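Cellulase CEL9M (Clostridium cellulolyticum, PDB 1IA6) probably cleaves internal beta-1,4-glucosidic linkages in cellulose and related beta-glucans as a family 9 glycoside hydrolase. Local coordinates at residues Leu65-Tyr79 / Ile154-Asn168. Numbering follows the deposited sequence.
Sequences LPQGYSAAILGWSLY and ILSETSAALTLMYLN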
loop_
_atom_site.group_PDB
_atom_site.type_symbol
_atom_site.label_atom_id
_atom_site.label_comp_id
_atom_site.label_asym_id
_atom_site.label_seq_id
_atom_site.Cartn_x
_atom_site.Cartn_y
_atom_site.Cartn_z
ATOM N N LEU A 65 -6.187 -6.639 4.979
ATOM C CA LEU A 65 -4.741 -6.760 4.815
ATOM C C LEU A 65 -4.151 -5.688 3.906
ATOM O O LEU A 65 -3.227 -4.977 4.307
ATOM C CB LEU A 65 -4.360 -8.166 4.331
ATOM C CG LEU A 65 -2.855 -8.476 4.295
ATOM C CD1 LEU A 65 -2.178 -8.013 5.585
ATOM C CD2 LEU A 65 -2.657 -9.978 4.101
ATOM N N PRO A 66 -4.657 -5.559 2.669
ATOM C CA PRO A 66 -4.083 -4.517 1.811
ATOM C C PRO A 66 -4.372 -3.108 2.334
ATOM O O PRO A 66 -3.624 -2.176 2.053
ATOM C CB PRO A 66 -4.717 -4.792 0.442
ATOM C CG PRO A 66 -5.993 -5.508 0.774
ATOM C CD PRO A 66 -5.595 -6.411 1.916
ATOM N N GLN A 67 -5.456 -2.948 3.091
ATOM C CA GLN A 67 -5.779 -1.634 3.644
ATOM C C GLN A 67 -4.689 -1.259 4.653
ATOM O O GLN A 67 -4.158 -0.147 4.624
ATOM C CB GLN A 67 -7.150 -1.661 4.332
ATOM C CG GLN A 67 -7.669 -0.296 4.792
ATOM C CD GLN A 67 -8.612 0.380 3.795
ATOM O OE1 GLN A 67 -9.129 1.469 4.059
ATOM N NE2 GLN A 67 -8.845 -0.262 2.652
ATOM N N GLY A 68 -4.351 -2.198 5.534
ATOM C CA GLY A 68 -3.324 -1.950 6.537
ATOM C C GLY A 68 -1.933 -1.820 5.941
ATOM O O GLY A 68 -1.157 -0.944 6.329
ATOM N N TYR A 69 -1.610 -2.703 5.005
ATOM C CA TYR A 69 -0.313 -2.675 4.328
ATOM C C TYR A 69 -0.104 -1.318 3.658
ATOM O O TYR A 69 0.940 -0.684 3.814
ATOM C CB TYR A 69 -0.262 -3.773 3.257
ATOM C CG TYR A 69 0.858 -3.606 2.250
ATOM C CD1 TYR A 69 2.149 -4.038 2.539
ATOM C CD2 TYR A 69 0.626 -3.000 1.013
ATOM C CE1 TYR A 69 3.188 -3.873 1.621
ATOM C CE2 TYR A 69 1.659 -2.828 0.085
ATOM C CZ TYR A 69 2.935 -3.266 0.399
ATOM O OH TYR A 69 3.964 -3.093 -0.499
ATOM N N SER A 70 -1.105 -0.879 2.904
ATOM C CA SER A 70 -1.016 0.393 2.196
ATOM C C SER A 70 -0.787 1.562 3.146
ATOM O O SER A 70 0.065 2.413 2.893
ATOM C CB SER A 70 -2.279 0.617 1.365
ATOM O OG SER A 70 -2.356 -0.352 0.329
ATOM N N ALA A 71 -1.539 1.599 4.240
ATOM C CA ALA A 71 -1.389 2.668 5.222
ATOM C C ALA A 71 0.004 2.634 5.840
ATOM O O ALA A 71 0.599 3.678 6.106
ATOM C CB ALA A 71 -2.448 2.534 6.315
ATOM N N ALA A 72 0.525 1.433 6.074
ATOM C CA ALA A 72 1.850 1.290 6.668
ATOM C C ALA A 72 2.964 1.723 5.727
ATOM O O ALA A 72 3.918 2.377 6.150
ATOM C CB ALA A 72 2.079 -0.159 7.111
ATOM N N ILE A 73 2.854 1.359 4.453
ATOM C CA ILE A 73 3.884 1.716 3.479
ATOM C C ILE A 73 3.886 3.213 3.190
ATOM O O ILE A 73 4.948 3.810 3.000
ATOM C CB ILE A 73 3.705 0.930 2.159
ATOM C CG1 ILE A 73 3.827 -0.569 2.432
ATOM C CG2 ILE A 73 4.724 1.395 1.118
ATOM C CD1 ILE A 73 5.001 -0.963 3.307
ATOM N N LEU A 74 2.706 3.819 3.148
ATOM C CA LEU A 74 2.622 5.260 2.922
ATOM C C LEU A 74 3.240 5.972 4.124
ATOM O O LEU A 74 3.974 6.946 3.968
ATOM C CB LEU A 74 1.166 5.700 2.760
ATOM C CG LEU A 74 0.488 5.351 1.435
ATOM C CD1 LEU A 74 -1.002 5.651 1.538
ATOM C CD2 LEU A 74 1.129 6.157 0.297
ATOM N N GLY A 75 2.944 5.476 5.321
ATOM C CA GLY A 75 3.499 6.073 6.525
ATOM C C GLY A 75 5.012 5.933 6.560
ATOM O O GLY A 75 5.716 6.834 7.010
ATOM N N TRP A 76 5.516 4.798 6.082
ATOM C CA TRP A 76 6.952 4.554 6.058
ATOM C C TRP A 76 7.627 5.532 5.095
ATOM O O TRP A 76 8.712 6.042 5.378
ATOM C CB TRP A 76 7.230 3.103 5.633
ATOM C CG TRP A 76 8.653 2.650 5.821
ATOM C CD1 TRP A 76 9.569 3.165 6.691
ATOM C CD2 TRP A 76 9.298 1.548 5.168
ATOM N NE1 TRP A 76 10.743 2.455 6.623
ATOM C CE2 TRP A 76 10.606 1.456 5.696
ATOM C CE3 TRP A 76 8.897 0.628 4.190
ATOM C CZ2 TRP A 76 11.518 0.481 5.279
ATOM C CZ3 TRP A 76 9.807 -0.345 3.772
ATOM C CH2 TRP A 76 11.101 -0.408 4.319
ATOM N N SER A 77 6.968 5.791 3.971
ATOM C CA SER A 77 7.490 6.707 2.962
ATOM C C SER A 77 7.693 8.103 3.546
ATOM O O SER A 77 8.733 8.731 3.340
ATOM C CB SER A 77 6.524 6.789 1.774
ATOM O OG SER A 77 6.283 5.508 1.212
ATOM N N LEU A 78 6.693 8.581 4.278
ATOM C CA LEU A 78 6.747 9.908 4.885
ATOM C C LEU A 78 7.808 9.967 5.982
ATOM O O LEU A 78 8.520 10.962 6.124
ATOM C CB LEU A 78 5.381 10.275 5.469
ATOM C CG LEU A 78 5.237 11.673 6.084
ATOM C CD1 LEU A 78 5.511 12.734 5.028
ATOM C CD2 LEU A 78 3.834 11.832 6.646
ATOM N N TYR A 79 7.905 8.893 6.756
ATOM C CA TYR A 79 8.870 8.811 7.846
ATOM C C TYR A 79 10.317 8.827 7.359
ATOM O O TYR A 79 11.161 9.525 7.921
ATOM C CB TYR A 79 8.629 7.537 8.662
ATOM C CG TYR A 79 9.561 7.381 9.846
ATOM C CD1 TYR A 79 9.367 8.117 11.013
ATOM C CD2 TYR A 79 10.639 6.499 9.795
ATOM C CE1 TYR A 79 10.225 7.975 12.106
ATOM C CE2 TYR A 79 11.502 6.350 10.877
ATOM C CZ TYR A 79 11.288 7.090 12.027
ATOM O OH TYR A 79 12.131 6.933 13.103
ATOM N N ILE A 154 -3.020 -9.020 9.578
ATOM C CA ILE A 154 -3.823 -7.816 9.407
ATOM C C ILE A 154 -3.659 -6.884 10.606
ATOM O O ILE A 154 -3.441 -5.683 10.447
ATOM C CB ILE A 154 -5.313 -8.181 9.226
ATOM C CG1 ILE A 154 -5.480 -8.971 7.924
ATOM C CG2 ILE A 154 -6.181 -6.918 9.213
ATOM C CD1 ILE A 154 -6.915 -9.350 7.603
ATOM N N LEU A 155 -3.749 -7.448 11.806
ATOM C CA LEU A 155 -3.613 -6.668 13.028
ATOM C C LEU A 155 -2.248 -5.998 13.116
ATOM O O LEU A 155 -2.144 -4.853 13.555
ATOM C CB LEU A 155 -3.829 -7.569 14.251
ATOM C CG LEU A 155 -5.268 -8.037 14.475
ATOM C CD1 LEU A 155 -5.316 -9.114 15.557
ATOM C CD2 LEU A 155 -6.124 -6.841 14.867
ATOM N N SER A 156 -1.208 -6.706 12.684
ATOM C CA SER A 156 0.145 -6.173 12.737
ATOM C C SER A 156 0.380 -5.056 11.733
ATOM O O SER A 156 1.024 -4.063 12.058
ATOM C CB SER A 156 1.172 -7.290 12.526
ATOM O OG SER A 156 1.144 -8.199 13.613
ATOM N N GLU A 157 -0.130 -5.205 10.514
ATOM C CA GLU A 157 0.062 -4.147 9.531
ATOM C C GLU A 157 -0.690 -2.895 9.972
ATOM O O GLU A 157 -0.210 -1.776 9.787
ATOM C CB GLU A 157 -0.412 -4.590 8.144
ATOM C CG GLU A 157 0.528 -5.581 7.456
ATOM C CD GLU A 157 1.973 -5.108 7.427
ATOM O OE1 GLU A 157 2.208 -3.903 7.209
ATOM O OE2 GLU A 157 2.880 -5.945 7.611
ATOM N N THR A 158 -1.864 -3.086 10.567
ATOM C CA THR A 158 -2.665 -1.962 11.039
ATOM C C THR A 158 -1.933 -1.303 12.204
ATOM O O THR A 158 -1.885 -0.081 12.308
ATOM C CB THR A 158 -4.067 -2.434 11.483
ATOM O OG1 THR A 158 -4.687 -3.135 10.397
ATOM C CG2 THR A 158 -4.942 -1.249 11.863
ATOM N N SER A 159 -1.347 -2.123 13.070
ATOM C CA SER A 159 -0.589 -1.612 14.207
ATOM C C SER A 159 0.573 -0.753 13.704
ATOM O O SER A 159 0.805 0.352 14.200
ATOM C CB SER A 159 -0.051 -2.776 15.047
ATOM O OG SER A 159 0.773 -2.318 16.109
ATOM N N ALA A 160 1.301 -1.261 12.712
ATOM C CA ALA A 160 2.440 -0.532 12.162
ATOM C C ALA A 160 1.991 0.791 11.559
ATOM O O ALA A 160 2.653 1.810 11.729
ATOM C CB ALA A 160 3.154 -1.379 11.105
ATOM N N ALA A 161 0.867 0.774 10.853
ATOM C CA ALA A 161 0.347 1.991 10.240
ATOM C C ALA A 161 0.015 3.024 11.313
ATOM O O ALA A 161 0.248 4.219 11.127
ATOM C CB ALA A 161 -0.906 1.672 9.419
ATOM N N LEU A 162 -0.535 2.557 12.433
ATOM C CA LEU A 162 -0.910 3.442 13.535
ATOM C C LEU A 162 0.310 3.977 14.282
ATOM O O LEU A 162 0.324 5.134 14.706
ATOM C CB LEU A 162 -1.847 2.713 14.502
ATOM C CG LEU A 162 -3.267 2.483 13.971
ATOM C CD1 LEU A 162 -4.015 1.520 14.885
ATOM C CD2 LEU A 162 -3.999 3.821 13.867
ATOM N N THR A 163 1.331 3.142 14.443
ATOM C CA THR A 163 2.549 3.577 15.123
ATOM C C THR A 163 3.256 4.608 14.251
ATOM O O THR A 163 3.783 5.603 14.745
ATOM C CB THR A 163 3.505 2.402 15.374
ATOM O OG1 THR A 163 2.853 1.433 16.201
ATOM C CG2 THR A 163 4.781 2.886 16.079
ATOM N N LEU A 164 3.271 4.368 12.944
ATOM C CA LEU A 164 3.909 5.315 12.038
ATOM C C LEU A 164 3.155 6.639 12.066
ATOM O O LEU A 164 3.760 7.703 11.946
ATOM C CB LEU A 164 3.972 4.738 10.622
ATOM C CG LEU A 164 5.188 3.826 10.433
ATOM C CD1 LEU A 164 4.999 2.890 9.241
ATOM C CD2 LEU A 164 6.422 4.697 10.261
ATOM N N MET A 165 1.837 6.586 12.241
ATOM C CA MET A 165 1.069 7.825 12.303
ATOM C C MET A 165 1.472 8.579 13.574
ATOM O O MET A 165 1.607 9.804 13.562
ATOM C CB MET A 165 -0.438 7.546 12.307
ATOM C CG MET A 165 -1.277 8.813 12.167
ATOM S SD MET A 165 -0.842 9.738 10.668
ATOM C CE MET A 165 -2.292 10.760 10.447
ATOM N N TYR A 166 1.667 7.850 14.671
ATOM C CA TYR A 166 2.089 8.488 15.914
ATOM C C TYR A 166 3.404 9.221 15.645
ATOM O O TYR A 166 3.563 10.386 16.005
ATOM C CB TYR A 166 2.306 7.445 17.015
ATOM C CG TYR A 166 3.173 7.931 18.160
ATOM C CD1 TYR A 166 2.682 8.841 19.100
ATOM C CD2 TYR A 166 4.500 7.509 18.282
ATOM C CE1 TYR A 166 3.496 9.323 20.134
ATOM C CE2 TYR A 166 5.323 7.984 19.312
ATOM C CZ TYR A 166 4.811 8.892 20.232
ATOM O OH TYR A 166 5.614 9.383 21.237
ATOM N N LEU A 167 4.335 8.533 14.992
ATOM C CA LEU A 167 5.641 9.112 14.684
ATOM C C LEU A 167 5.561 10.296 13.724
ATOM O O LEU A 167 6.300 11.266 13.873
ATOM C CB LEU A 167 6.564 8.040 14.100
ATOM C CG LEU A 167 6.935 6.901 15.056
ATOM C CD1 LEU A 167 7.604 5.764 14.288
ATOM C CD2 LEU A 167 7.849 7.438 16.151
ATOM N N ASN A 168 4.660 10.219 12.749
ATOM C CA ASN A 168 4.514 11.285 11.760
ATOM C C ASN A 168 3.569 12.420 12.160
ATOM O O ASN A 168 3.604 13.489 11.557
ATOM C CB ASN A 168 4.012 10.718 10.419
ATOM C CG ASN A 168 5.011 9.788 9.751
ATOM O OD1 ASN A 168 6.210 10.042 9.759
ATOM N ND2 ASN A 168 4.508 8.712 9.142
HETATM O O HOH W 1 0.785 5.262 8.616
#
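Leu-164 fits as a knob into the hole formed by Ala-72, Gly-75, Trp-76 and Tyr-79. With CG anti to the carbonyl carbon, its branch lies over the groove: CD1 presses on the backbone at Ala-72, 3.3 Å from Ala-72 O, while CD2 reaches the CB of Tyr-79. One layer toward the N-termini, Ala-161 CB lies 3.6 Å from Ala-71 CB and equally near Ala-72 N. Here the CA atoms of Ala-72 and Ala-161 come within 3.9 Å, and the two segments run in the same general direction, crossing at 29° with their axes 7.7 Å apart at the closest.

Glu-157 is the second knob, set among Leu-65, Gly-68, Tyr-69 and Ala-72. Its chain bends at chi2 (-51°), bringing OE1 to 3.7 Å from the Ala-72 methyl. OE2 lies unusually close to Asp-212, a calcium ligand; the detail of that approach is doubtful, though a proton or the calcium ion may ease it. Leu-65 CB packs on Ile-154 CG1 at the N-terminal end of both segments.

Toward the C-terminal ends Asn-168 reaches across. Its ND2 donates to Gly-75 O (3.1 Å, N-H...O 154°), with the acceptor near the amide plane; Tyr-79 N reaches the same oxygen from the opposite face. Asn-168 OD1 meets the Tyr-79 ring at its edge, and the Leu-78 and Asn-168 side chains pass in opposite directions, Leu-78 CD2 against the amide carbon. Midway, a water donates to both Ala-71 O and Ala-161 O.

This is tight packing between helices 64-80 and 152-169 in the alpha-barrel of the catalytic module, with helix 210-224 touching Glu-157, Ala-160 and Tyr-79. The chemistry is mostly apolar, tied by one hydrogen bond from the Asn-168 amide and one bridging water.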